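Local coordinates for protein Vv2_1132 (Vibrio vulnificus CMCP6, PDB 5Y9S) that probably binds DNA through a winged helix-turn-helix domain and regulates transcription as a tetrameric LysR-type regulator whose second domain is expected to sense a small ligand, at residues E15-S19 with K31-V35; T97-I103 with R291-F297; V104-A110 with T133-L137; L203-T209 with T233-L238. All coordinates share one frame; numbering follows the deposited sequence.

Interaction 1 of 4, residues E15-S19 with K31-V35; sequences EDFLS and KARFV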
loop_
_atom_site.group_PDB
_atom_site.type_symbol
_atom_site.label_atom_id
_atom_site.label_comp_id
_atom_site.label_asym_id
_atom_site.label_seq_id
_atom_site.Cartn_x
_atom_site.Cartn_y
_atom_site.Cartn_z
ATOM N N GLU D 15 -5.506 6.937 12.885
ATOM C CA GLU D 15 -5.999 6.151 14.016
ATOM C C GLU D 15 -7.121 6.886 14.726
ATOM O O GLU D 15 -8.073 6.251 15.192
ATOM C CB GLU D 15 -4.862 5.818 14.994
ATOM C CG GLU D 15 -3.479 5.716 14.337
ATOM C CD GLU D 15 -2.342 5.430 15.332
ATOM O OE1 GLU D 15 -2.492 4.478 16.134
ATOM O OE2 GLU D 15 -1.306 6.153 15.316
ATOM N N ASP D 16 -7.046 8.219 14.795
ATOM C CA ASP D 16 -8.193 8.993 15.289
ATOM C C ASP D 16 -9.449 8.581 14.550
ATOM O O ASP D 16 -10.464 8.232 15.160
ATOM C CB ASP D 16 -7.966 10.493 15.099
ATOM C CG ASP D 16 -6.946 11.051 16.059
ATOM O OD1 ASP D 16 -6.612 10.337 17.018
ATOM O OD2 ASP D 16 -6.460 12.189 15.856
ATOM N N PHE D 17 -9.365 8.570 13.220
ATOM C CA PHE D 17 -10.508 8.199 12.401
ATOM C C PHE D 17 -10.977 6.779 12.723
ATOM O O PHE D 17 -12.150 6.564 13.039
ATOM C CB PHE D 17 -10.161 8.346 10.925
ATOM C CG PHE D 17 -11.156 7.688 10.024
ATOM C CD1 PHE D 17 -12.295 8.361 9.609
ATOM C CD2 PHE D 17 -10.960 6.376 9.598
ATOM C CE1 PHE D 17 -13.224 7.743 8.780
ATOM C CE2 PHE D 17 -11.893 5.747 8.788
ATOM C CZ PHE D 17 -13.026 6.441 8.369
ATOM N N LEU D 18 -10.079 5.791 12.613
ATOM C CA LEU D 18 -10.447 4.408 12.921
ATOM C C LEU D 18 -11.088 4.302 14.305
ATOM O O LEU D 18 -12.151 3.684 14.477
ATOM C CB LEU D 18 -9.214 3.517 12.851
ATOM C CG LEU D 18 -8.544 3.347 11.472
ATOM C CD1 LEU D 18 -7.724 2.081 11.401
ATOM C CD2 LEU D 18 -9.551 3.325 10.355
ATOM N N SER D 19 -10.466 4.937 15.303
ATOM C CA SER D 19 -10.948 4.798 16.677
ATOM C C SER D 19 -12.361 5.348 16.839
ATOM O O SER D 19 -13.167 4.766 17.569
ATOM C CB SER D 19 -9.996 5.476 17.665
ATOM O OG SER D 19 -10.681 5.748 18.875
ATOM N N LYS D 31 -10.653 8.887 24.748
ATOM C CA LYS D 31 -9.930 8.120 25.760
ATOM C C LYS D 31 -9.072 7.046 25.103
ATOM O O LYS D 31 -7.879 6.921 25.402
ATOM C CB LYS D 31 -10.906 7.506 26.766
ATOM C CG LYS D 31 -11.619 8.522 27.665
ATOM C CD LYS D 31 -10.796 9.797 27.877
ATOM C CE LYS D 31 -11.497 11.033 27.288
ATOM N NZ LYS D 31 -10.598 12.227 27.275
ATOM N N ALA D 32 -9.654 6.288 24.176
ATOM C CA ALA D 32 -8.883 5.278 23.461
ATOM C C ALA D 32 -7.604 5.849 22.861
ATOM O O ALA D 32 -6.597 5.138 22.774
ATOM C CB ALA D 32 -9.746 4.628 22.376
ATOM N N ARG D 33 -7.608 7.132 22.475
ATOM C CA ARG D 33 -6.436 7.777 21.893
ATOM C C ARG D 33 -5.648 8.621 22.895
ATOM O O ARG D 33 -4.725 9.342 22.494
ATOM C CB ARG D 33 -6.848 8.632 20.691
ATOM C CG ARG D 33 -7.611 7.842 19.620
ATOM C CD ARG D 33 -6.663 7.100 18.676
ATOM N NE ARG D 33 -5.813 8.000 17.903
ATOM C CZ ARG D 33 -4.498 7.871 17.801
ATOM N NH1 ARG D 33 -3.796 8.719 17.066
ATOM N NH2 ARG D 33 -3.882 6.889 18.437
ATOM N N PHE D 34 -6.008 8.576 24.179
ATOM C CA PHE D 34 -5.218 9.184 25.259
ATOM C C PHE D 34 -5.013 10.686 25.066
ATOM O O PHE D 34 -3.919 11.213 25.285
ATOM C CB PHE D 34 -3.873 8.456 25.417
ATOM C CG PHE D 34 -4.022 6.964 25.539
ATOM C CD1 PHE D 34 -4.710 6.416 26.615
ATOM C CD2 PHE D 34 -3.536 6.116 24.554
ATOM C CE1 PHE D 34 -4.880 5.047 26.734
ATOM C CE2 PHE D 34 -3.709 4.741 24.659
ATOM C CZ PHE D 34 -4.381 4.207 25.755
ATOM N N VAL D 35 -6.078 11.393 24.667
ATOM C CA VAL D 35 -6.071 12.854 24.572
ATOM C C VAL D 35 -7.386 13.382 25.146
ATOM O O VAL D 35 -8.320 12.615 25.422
ATOM C CB VAL D 35 -5.863 13.351 23.120
ATOM C CG1 VAL D 35 -4.518 12.882 22.583
ATOM C CG2 VAL D 35 -7.001 12.866 22.208
#
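Arg-33 reaches across to helix 11-22 and lays its guanidinium against Asp-16 and Glu-15. Its NE donates to Asp-16 OD1 at 2.6 Å with an N-H...O angle of 158°; the oxygen lies close to the guanidinium plane and is met on its anti side, somewhat out of the carboxylate plane, and NH1 adds a weak second bond to the same atom. Glu-15 meets the group differently: its CB sits over the centre of one guanidinium face, 3.5 Å from Arg-33 CZ. Glu-15 OE1 stands 3.6 Å from Arg-33 NH2 but well out of the guanidinium plane, a long salt bridge of charge alone. Bends at chi2 (-83°) and chi3 (-63°) fold the arginine so that its CG and CD run past Ser-19. There Ser-19 OG lies 3.8 Å from Ala-32 CB. The contact joins helix 11-22 to the end of helix 26-32, the first two helices of the helix-turn-helix domain; Arg-33 follows the latter, which closes in a Schellman motif with Phe-34 at positive phi as C-prime. Farther out, Asp-16 OD2 pairs with Arg-43 of helix 37-51, placing the aspartate between two arginines, and Arg-33 NH1 also donates to the backbone oxygen of Lys-12.

Interaction 2 of 4, residues T97-I103 with R291-F297; sequences TDHTVRI and RAAVDQF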
loop_
_atom_site.group_PDB
_atom_site.type_symbol
_atom_site.label_atom_id
_atom_site.label_comp_id
_atom_site.label_asym_id
_atom_site.label_seq_id
_atom_site.Cartn_x
_atom_site.Cartn_y
_atom_site.Cartn_z
ATOM N N THR D 97 19.014 -4.556 28.565
ATOM C CA THR D 97 20.068 -4.430 29.557
ATOM C C THR D 97 21.193 -5.399 29.233
ATOM O O THR D 97 21.007 -6.396 28.525
ATOM C CB THR D 97 19.555 -4.699 30.969
ATOM O OG1 THR D 97 19.252 -6.091 31.103
ATOM C CG2 THR D 97 18.318 -3.860 31.257
ATOM N N ASP D 98 22.374 -5.101 29.755
ATOM C CA ASP D 98 23.497 -5.954 29.413
ATOM C C ASP D 98 23.507 -7.250 30.209
ATOM O O ASP D 98 24.422 -8.055 30.015
ATOM C CB ASP D 98 24.824 -5.198 29.564
ATOM C CG ASP D 98 25.004 -4.556 30.929
ATOM O OD1 ASP D 98 24.421 -5.040 31.918
ATOM O OD2 ASP D 98 25.767 -3.575 31.015
ATOM N N HIS D 99 22.514 -7.485 31.078
ATOM C CA HIS D 99 22.318 -8.796 31.698
ATOM C C HIS D 99 21.067 -9.504 31.173
ATOM O O HIS D 99 20.573 -10.448 31.806
ATOM C CB HIS D 99 22.272 -8.684 33.228
ATOM C CG HIS D 99 21.005 -8.082 33.757
ATOM N ND1 HIS D 99 20.406 -6.973 33.189
ATOM C CD2 HIS D 99 20.227 -8.429 34.811
ATOM C CE1 HIS D 99 19.321 -6.659 33.875
ATOM N NE2 HIS D 99 19.187 -7.529 34.864
ATOM N N THR D 100 20.546 -9.073 30.024
ATOM C CA THR D 100 19.432 -9.759 29.394
ATOM C C THR D 100 19.973 -10.810 28.435
ATOM O O THR D 100 20.803 -10.507 27.570
ATOM C CB THR D 100 18.521 -8.787 28.636
ATOM O OG1 THR D 100 17.934 -7.841 29.544
ATOM C CG2 THR D 100 17.423 -9.551 27.933
ATOM N N VAL D 101 19.502 -12.041 28.598
ATOM C CA VAL D 101 19.794 -13.132 27.683
ATOM C C VAL D 101 18.582 -13.295 26.773
ATOM O O VAL D 101 17.460 -13.504 27.257
ATOM C CB VAL D 101 20.111 -14.430 28.444
ATOM C CG1 VAL D 101 20.597 -15.511 27.489
ATOM C CG2 VAL D 101 21.155 -14.170 29.526
ATOM N N ARG D 102 18.807 -13.160 25.462
ATOM C CA ARG D 102 17.752 -13.225 24.450
ATOM C C ARG D 102 17.672 -14.654 23.932
ATOM O O ARG D 102 18.673 -15.203 23.464
ATOM C CB ARG D 102 18.029 -12.247 23.306
ATOM C CG ARG D 102 17.557 -10.810 23.566
ATOM C CD ARG D 102 18.416 -9.758 22.836
ATOM N NE ARG D 102 19.826 -10.146 22.717
ATOM C CZ ARG D 102 20.675 -9.636 21.825
ATOM N NH1 ARG D 102 21.935 -10.048 21.794
ATOM N NH2 ARG D 102 20.262 -8.720 20.948
ATOM N N ILE D 103 16.493 -15.264 24.035
ATOM C CA ILE D 103 16.312 -16.675 23.721
ATOM C C ILE D 103 15.173 -16.800 22.724
ATOM O O ILE D 103 14.113 -16.194 22.911
ATOM C CB ILE D 103 16.031 -17.504 24.987
ATOM C CG1 ILE D 103 17.244 -17.451 25.930
ATOM C CG2 ILE D 103 15.696 -18.914 24.605
ATOM C CD1 ILE D 103 16.967 -17.883 27.352
ATOM N N ARG D 291 29.157 -12.255 25.462
ATOM C CA ARG D 291 28.554 -11.525 26.564
ATOM C C ARG D 291 28.604 -12.419 27.795
ATOM O O ARG D 291 28.306 -13.616 27.712
ATOM C CB ARG D 291 27.115 -11.115 26.239
ATOM C CG ARG D 291 26.943 -10.450 24.858
ATOM C CD ARG D 291 25.520 -9.925 24.631
ATOM N NE ARG D 291 24.926 -9.532 25.900
ATOM C CZ ARG D 291 23.727 -9.903 26.330
ATOM N NH1 ARG D 291 22.933 -10.669 25.581
ATOM N NH2 ARG D 291 23.323 -9.492 27.520
ATOM N N ALA D 292 28.999 -11.846 28.929
ATOM C CA ALA D 292 29.146 -12.662 30.127
ATOM C C ALA D 292 27.809 -13.223 30.598
ATOM O O ALA D 292 27.766 -14.316 31.179
ATOM C CB ALA D 292 29.814 -11.859 31.240
ATOM N N ALA D 293 26.712 -12.500 30.359
ATOM C CA ALA D 293 25.405 -13.052 30.687
ATOM C C ALA D 293 25.126 -14.299 29.856
ATOM O O ALA D 293 24.631 -15.306 30.376
ATOM C CB ALA D 293 24.320 -11.994 30.481
ATOM N N VAL D 294 25.469 -14.265 28.571
ATOM C CA VAL D 294 25.247 -15.432 27.728
ATOM C C VAL D 294 26.154 -16.585 28.155
ATOM O O VAL D 294 25.714 -17.737 28.247
ATOM C CB VAL D 294 25.444 -15.061 26.249
ATOM C CG1 VAL D 294 25.180 -16.262 25.366
ATOM C CG2 VAL D 294 24.528 -13.932 25.893
ATOM N N ASP D 295 27.422 -16.295 28.450
ATOM C CA ASP D 295 28.322 -17.351 28.905
ATOM C C ASP D 295 27.850 -17.944 30.227
ATOM O O ASP D 295 27.769 -19.170 30.373
ATOM C CB ASP D 295 29.749 -16.821 29.019
ATOM C CG ASP D 295 30.591 -17.173 27.805
ATOM O OD1 ASP D 295 30.729 -18.391 27.513
ATOM O OD2 ASP D 295 31.091 -16.236 27.136
ATOM N N GLN D 296 27.505 -17.096 31.199
ATOM C CA GLN D 296 27.028 -17.633 32.471
ATOM C C GLN D 296 25.856 -18.578 32.250
ATOM O O GLN D 296 25.776 -19.641 32.877
ATOM C CB GLN D 296 26.626 -16.506 33.420
ATOM C CG GLN D 296 27.783 -15.732 34.019
ATOM C CD GLN D 296 27.307 -14.536 34.824
ATOM O OE1 GLN D 296 26.133 -14.175 34.777
ATOM N NE2 GLN D 296 28.216 -13.918 35.567
ATOM N N PHE D 297 24.952 -18.219 31.333
ATOM C CA PHE D 297 23.845 -19.106 30.992
ATOM C C PHE D 297 24.345 -20.382 30.333
ATOM O O PHE D 297 23.953 -21.490 30.720
ATOM C CB PHE D 297 22.865 -18.391 30.065
ATOM C CG PHE D 297 21.541 -19.090 29.939
ATOM C CD1 PHE D 297 21.413 -20.227 29.160
ATOM C CD2 PHE D 297 20.424 -18.616 30.611
ATOM C CE1 PHE D 297 20.199 -20.872 29.046
ATOM C CE2 PHE D 297 19.208 -19.259 30.499
ATOM C CZ PHE D 297 19.099 -20.389 29.718
#
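Strand 100-103 and helix 292-297 approach to 7.9 Å between axes and cross at -66°, with His-99 and Val-101 lying nearest Ala-293 and Val-294. Arg-291, at the N-cap position of the helix, grips the Thr-100 carbonyl end-on: NH2 is 2.7 Å and NH1 2.9 Å from Thr-100 O, which lies in the guanidinium plane. The NH1 donor comes nearly straight in line with the C=O bond, whereas NH2 stands above the carbonyl plane. NH2 also makes a weak bond to Asp-98 O, inside the type I turn from Thr-97 to Thr-100. Beyond this polar end the contact is apolar. Val-101 turns CG2 to Ala-293 CB at 4.0 Å and CG1 towards Phe-297, the two methyls splitting between helix positions one turn apart. A chi1 of -166° swings the Phe-297 ring away from its own backbone N and towards Ile-103, whose CD1 lies 4.1 Å from Phe-297 CZ. Arg-102 NH1 lies 4.0 Å from Arg-291 NH1 where both arginines converge on different oxygens of one carboxylate, Asp-152. That carboxylate probably balances their charge and steadies both groups, while the arginine grip ties the start of the helix to the turn before the strand.

Interaction 3 of 4, residues V104-A110 with T133-L137; sequences VCLHTLA and TPSVL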
loop_
_atom_site.group_PDB
_atom_site.type_symbol
_atom_site.label_atom_id
_atom_site.label_comp_id
_atom_site.label_asym_id
_atom_site.label_seq_id
_atom_site.Cartn_x
_atom_site.Cartn_y
_atom_site.Cartn_z
ATOM N N VAL D 104 15.404 -17.551 21.651
ATOM C CA VAL D 104 14.399 -17.840 20.636
ATOM C C VAL D 104 14.235 -19.353 20.559
ATOM O O VAL D 104 15.209 -20.095 20.738
ATOM C CB VAL D 104 14.798 -17.262 19.259
ATOM C CG1 VAL D 104 16.111 -17.864 18.790
ATOM C CG2 VAL D 104 13.737 -17.536 18.228
ATOM N N CYS D 105 13.010 -19.808 20.310
ATOM C CA CYS D 105 12.716 -21.232 20.187
ATOM C C CYS D 105 11.291 -21.397 19.686
ATOM O O CYS D 105 10.545 -20.427 19.523
ATOM C CB CYS D 105 12.871 -21.968 21.511
ATOM S SG CYS D 105 11.825 -21.258 22.808
ATOM N N LEU D 106 10.922 -22.652 19.465
ATOM C CA LEU D 106 9.557 -22.975 19.103
ATOM C C LEU D 106 8.649 -22.791 20.310
ATOM O O LEU D 106 9.098 -22.817 21.463
ATOM C CB LEU D 106 9.462 -24.409 18.583
ATOM C CG LEU D 106 10.175 -24.631 17.249
ATOM C CD1 LEU D 106 11.675 -24.986 17.455
ATOM C CD2 LEU D 106 9.432 -25.675 16.429
ATOM N N HIS D 107 7.350 -22.624 20.024
ATOM C CA HIS D 107 6.363 -22.376 21.074
ATOM C C HIS D 107 6.360 -23.481 22.118
ATOM O O HIS D 107 6.290 -23.204 23.323
ATOM C CB HIS D 107 4.967 -22.251 20.469
ATOM C CG HIS D 107 4.682 -20.909 19.878
ATOM N ND1 HIS D 107 5.316 -20.444 18.748
ATOM C CD2 HIS D 107 3.830 -19.930 20.264
ATOM C CE1 HIS D 107 4.861 -19.238 18.456
ATOM N NE2 HIS D 107 3.957 -18.903 19.362
ATOM N N THR D 108 6.414 -24.741 21.675
ATOM C CA THR D 108 6.304 -25.854 22.612
ATOM C C THR D 108 7.454 -25.832 23.605
ATOM O O THR D 108 7.245 -25.904 24.820
ATOM C CB THR D 108 6.267 -27.185 21.857
ATOM O OG1 THR D 108 7.475 -27.340 21.099
ATOM C CG2 THR D 108 5.091 -27.213 20.896
ATOM N N LEU D 109 8.682 -25.694 23.099
ATOM C CA LEU D 109 9.846 -25.718 23.975
ATOM C C LEU D 109 9.796 -24.590 24.987
ATOM O O LEU D 109 10.326 -24.725 26.095
ATOM C CB LEU D 109 11.123 -25.636 23.141
ATOM C CG LEU D 109 11.433 -26.816 22.215
ATOM C CD1 LEU D 109 12.753 -26.589 21.506
ATOM C CD2 LEU D 109 11.466 -28.109 23.023
ATOM N N ALA D 110 9.133 -23.485 24.639
ATOM C CA ALA D 110 9.119 -22.317 25.510
ATOM C C ALA D 110 8.333 -22.529 26.805
ATOM O O ALA D 110 8.523 -21.753 27.748
ATOM C CB ALA D 110 8.555 -21.114 24.752
ATOM N N THR D 133 11.398 -15.332 23.346
ATOM C CA THR D 133 10.404 -15.070 22.309
ATOM C C THR D 133 10.212 -16.309 21.454
ATOM O O THR D 133 11.051 -16.595 20.581
ATOM C CB THR D 133 10.807 -13.891 21.427
ATOM O OG1 THR D 133 11.602 -14.376 20.342
ATOM C CG2 THR D 133 11.590 -12.881 22.224
ATOM N N PRO D 134 9.121 -17.058 21.636
ATOM C CA PRO D 134 8.862 -18.195 20.752
ATOM C C PRO D 134 8.656 -17.688 19.338
ATOM O O PRO D 134 8.182 -16.572 19.128
ATOM C CB PRO D 134 7.582 -18.814 21.320
ATOM C CG PRO D 134 7.264 -18.033 22.569
ATOM C CD PRO D 134 7.945 -16.724 22.448
ATOM N N SER D 135 9.019 -18.515 18.360
ATOM C CA SER D 135 9.036 -18.065 16.975
ATOM C C SER D 135 8.741 -19.231 16.046
ATOM O O SER D 135 9.260 -20.333 16.242
ATOM C CB SER D 135 10.397 -17.449 16.618
ATOM O OG SER D 135 10.505 -17.202 15.223
ATOM N N VAL D 136 7.913 -18.982 15.031
ATOM C CA VAL D 136 7.687 -19.962 13.972
ATOM C C VAL D 136 8.499 -19.642 12.728
ATOM O O VAL D 136 8.316 -20.294 11.698
ATOM C CB VAL D 136 6.192 -20.100 13.606
ATOM C CG1 VAL D 136 5.361 -20.385 14.838
ATOM C CG2 VAL D 136 5.673 -18.848 12.872
ATOM N N LEU D 137 9.371 -18.635 12.781
ATOM C CA LEU D 137 10.293 -18.446 11.674
ATOM C C LEU D 137 11.196 -19.680 11.567
ATOM O O LEU D 137 11.262 -20.522 12.464
ATOM C CB LEU D 137 11.107 -17.168 11.860
ATOM C CG LEU D 137 10.370 -15.821 11.869
ATOM C CD1 LEU D 137 11.272 -14.775 12.472
ATOM C CD2 LEU D 137 9.909 -15.370 10.474
#
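At the C-terminal ends of two neighbouring parallel strands of the LysR substrate-binding domain, 100-105 and 129-134, the chain leaves the first strand for helix 107-112, and His-107 packs on Pro-134 of the second. Pro-134 CB lies over the centre of the imidazole, 3.8 Å from the ring centroid and 9° off its normal, a CH-pi contact. His-107 CG is anti to the carbonyl carbon (chi1 -80°), which lays the ring across the proline. Val-136 CG1 approaches the same imidazole obliquely, 3.8 Å from His-107 CE1, and on the helix side Ala-110 CB touches Pro-134 CG at 4.0 Å. The backbones are joined by Ser-135 N, which donates to Cys-105 O at 2.7 Å. That oxygen is also approached by Pro-134 CA at 3.1 Å in a CA-H...O contact. On the other side of the strand pair, Val-104 CG2 packs against Ser-135 CB at 3.7 Å. Ser-135 OG accepts from Leu-137 N in an ST turn and is also bonded to His-142, which fixes the hydroxyl as the chain turns towards helix 139-147. A second subunit packs here as well: its Val-136 meets His-107 and Val-136, its Thr-233 meets Pro-134, and its Ser-237 OG is hydrogen-bonded to Ala-110 O. Parallel strands that lead at their C-terminal ends into helices are characteristic of the periplasmic-binding-protein-like fold of LysR-type regulators.

Interaction 4 of 4, residues L203-T209 with T233-L238; sequences LSYSEHT and TLSESL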
loop_
_atom_site.group_PDB
_atom_site.type_symbol
_atom_site.label_atom_id
_atom_site.label_comp_id
_atom_site.label_asym_id
_atom_site.label_seq_id
_atom_site.Cartn_x
_atom_site.Cartn_y
_atom_site.Cartn_z
ATOM N N LEU D 203 -3.967 -38.924 17.981
ATOM C CA LEU D 203 -3.809 -37.481 18.186
ATOM C C LEU D 203 -2.431 -37.083 17.659
ATOM O O LEU D 203 -1.413 -37.405 18.277
ATOM C CB LEU D 203 -3.956 -37.111 19.662
ATOM C CG LEU D 203 -5.040 -37.815 20.482
ATOM C CD1 LEU D 203 -4.659 -37.856 21.974
ATOM C CD2 LEU D 203 -6.373 -37.120 20.298
ATOM N N SER D 204 -2.401 -36.375 16.534
ATOM C CA SER D 204 -1.211 -36.270 15.701
ATOM C C SER D 204 -0.709 -34.832 15.600
ATOM O O SER D 204 -1.403 -33.867 15.945
ATOM C CB SER D 204 -1.500 -36.787 14.293
ATOM O OG SER D 204 -2.351 -35.876 13.623
ATOM N N TYR D 205 0.511 -34.695 15.084
ATOM C CA TYR D 205 1.098 -33.384 14.843
ATOM C C TYR D 205 0.798 -32.921 13.426
ATOM O O TYR D 205 0.645 -33.727 12.506
ATOM C CB TYR D 205 2.601 -33.419 15.047
ATOM C CG TYR D 205 3.058 -33.615 16.474
ATOM C CD1 TYR D 205 3.265 -32.530 17.302
ATOM C CD2 TYR D 205 3.355 -34.889 16.967
ATOM C CE1 TYR D 205 3.719 -32.685 18.600
ATOM C CE2 TYR D 205 3.802 -35.060 18.253
ATOM C CZ TYR D 205 3.986 -33.956 19.066
ATOM O OH TYR D 205 4.431 -34.118 20.353
ATOM N N SER D 206 0.694 -31.610 13.260
ATOM C CA SER D 206 0.581 -31.027 11.927
ATOM C C SER D 206 1.796 -31.390 11.084
ATOM O O SER D 206 2.909 -31.558 11.591
ATOM C CB SER D 206 0.449 -29.514 12.032
ATOM O OG SER D 206 -0.547 -29.201 12.995
ATOM N N GLU D 207 1.583 -31.499 9.774
ATOM C CA GLU D 207 2.634 -32.085 8.954
ATOM C C GLU D 207 3.849 -31.189 8.839
ATOM O O GLU D 207 4.898 -31.663 8.398
ATOM C CB GLU D 207 2.100 -32.427 7.565
ATOM C CG GLU D 207 1.135 -31.415 7.016
ATOM C CD GLU D 207 0.709 -31.750 5.609
ATOM O OE1 GLU D 207 -0.156 -31.035 5.057
ATOM O OE2 GLU D 207 1.246 -32.734 5.058
ATOM N N HIS D 208 3.751 -29.931 9.253
ATOM C CA HIS D 208 4.830 -28.971 9.062
ATOM C C HIS D 208 5.545 -28.638 10.367
ATOM O O HIS D 208 5.996 -27.510 10.576
ATOM C CB HIS D 208 4.281 -27.719 8.381
ATOM C CG HIS D 208 3.607 -28.008 7.073
ATOM N ND1 HIS D 208 4.272 -28.576 6.002
ATOM C CD2 HIS D 208 2.323 -27.843 6.671
ATOM C CE1 HIS D 208 3.429 -28.739 4.998
ATOM N NE2 HIS D 208 2.241 -28.300 5.376
ATOM N N THR D 209 5.657 -29.616 11.246
ATOM C CA THR D 209 6.387 -29.498 12.493
ATOM C C THR D 209 7.566 -30.454 12.455
ATOM O O THR D 209 7.560 -31.448 11.728
ATOM C CB THR D 209 5.494 -29.854 13.679
ATOM O OG1 THR D 209 5.044 -31.210 13.526
ATOM C CG2 THR D 209 4.292 -28.949 13.725
ATOM N N THR D 233 -0.101 -28.302 16.341
ATOM C CA THR D 233 1.331 -28.054 16.418
ATOM C C THR D 233 1.850 -28.140 17.851
ATOM O O THR D 233 3.067 -28.109 18.058
ATOM C CB THR D 233 1.675 -26.682 15.838
ATOM O OG1 THR D 233 0.815 -25.683 16.434
ATOM C CG2 THR D 233 1.502 -26.668 14.292
ATOM N N LEU D 234 0.965 -28.247 18.836
ATOM C CA LEU D 234 1.305 -27.999 20.238
ATOM C C LEU D 234 1.274 -29.311 21.003
ATOM O O LEU D 234 0.195 -29.864 21.252
ATOM C CB LEU D 234 0.350 -26.980 20.856
ATOM C CG LEU D 234 0.315 -25.661 20.085
ATOM C CD1 LEU D 234 -0.745 -24.745 20.607
ATOM C CD2 LEU D 234 1.688 -24.978 20.135
ATOM N N SER D 235 2.463 -29.792 21.381
ATOM C CA SER D 235 2.571 -30.979 22.226
ATOM C C SER D 235 1.623 -30.899 23.409
ATOM O O SER D 235 0.931 -31.872 23.736
ATOM C CB SER D 235 4.017 -31.146 22.709
ATOM O OG SER D 235 4.763 -31.844 21.730
ATOM N N GLU D 236 1.548 -29.728 24.037
ATOM C CA GLU D 236 0.758 -29.565 25.248
ATOM C C GLU D 236 -0.725 -29.775 24.996
ATOM O O GLU D 236 -1.454 -30.127 25.927
ATOM C CB GLU D 236 1.009 -28.179 25.852
ATOM C CG GLU D 236 2.485 -27.700 25.735
ATOM C CD GLU D 236 2.852 -27.179 24.334
ATOM O OE1 GLU D 236 2.293 -26.164 23.895
ATOM O OE2 GLU D 236 3.674 -27.822 23.649
ATOM N N SER D 237 -1.184 -29.579 23.760
ATOM C CA SER D 237 -2.583 -29.839 23.428
ATOM C C SER D 237 -2.829 -31.327 23.269
ATOM O O SER D 237 -3.857 -31.835 23.728
ATOM C CB SER D 237 -2.983 -29.124 22.136
ATOM O OG SER D 237 -3.273 -27.783 22.401
ATOM N N LEU D 238 -1.910 -32.024 22.588
ATOM C CA LEU D 238 -2.012 -33.468 22.523
ATOM C C LEU D 238 -2.164 -34.040 23.921
ATOM O O LEU D 238 -3.043 -34.877 24.169
ATOM C CB LEU D 238 -0.788 -34.061 21.835
ATOM C CG LEU D 238 -0.657 -33.633 20.382
ATOM C CD1 LEU D 238 0.712 -34.031 19.892
ATOM C CD2 LEU D 238 -1.753 -34.225 19.513
#
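Leu-203, on strand 199-205, meets Leu-238 of helix 235-243: Leu-203 CB is 3.6 Å from Leu-238 CD2, and the same methyl lies 3.4 Å from Leu-203 O, so one branch of Leu-238 is pressed against the strand backbone. At Ser-204 the backbone continues this floor, its O also facing CD2, while the hydroxyl makes a weak bond to Phe-230 O. Tyr-205 receives the other branch. Leu-238 CD1 sits over one face of the ring, 3.5 Å from the centroid and displaced towards the hydroxyl end, in a CH-pi contact 18° off the normal. With chi1 -64° and chi2 168°, the fork of Leu-238 straddles the two, CD2 on the strand backbone and CD1 on the ring. At the ring edge, Tyr-205 OH and Ser-235 OG share a hydrogen bond of 2.7 Å, the serine oxygen lying in the ring plane; the tyrosine hydroxyl has a further weak bond with Trp-250 O. Past the strand, Ser-206 places OG 3.5 Å from Thr-233 CG2. The type I turn from Ser-206 to Thr-209 then brings Thr-209 back, and its CG2 meets Thr-233 CG2 at 3.6 Å. Thr-209 OG1 donates to Ser-206 O in the carbonyl plane and also caps Ser-212 N at the start of helix 210-220, which fixes the rotation that presents the methyl. Chemically, the contact is an apolar core around Leu-238 with one buried hydroxyl pair at its margin: the Tyr-205 to Ser-235 bond gives each hydroxyl a partner and holds the ring's hydroxyl end beside the first turn of the helix.

Overall arrangement
Interaction 1 comes first along the chain and stands apart in the helix-turn-helix domain, its centre about 33 to 40 Å from those of the others, which all lie in the LysR substrate-binding domain. Interactions 2 and 3 share strand 100-105, with centres about 18 Å apart, and Ile-103 O and Thr-133 N probably hydrogen-bond where they meet. Interaction 2 brings the C-terminal helix 292-300 back to the start of that strand, so interactions 3 and 4 fall within its span of sequence. Interaction 4 follows interaction 3, their centres about 14 Å apart; they touch through Thr-108 and residues 233-236. Both reach the second subunit, so this part of the domain helps form that interface of the tetramer.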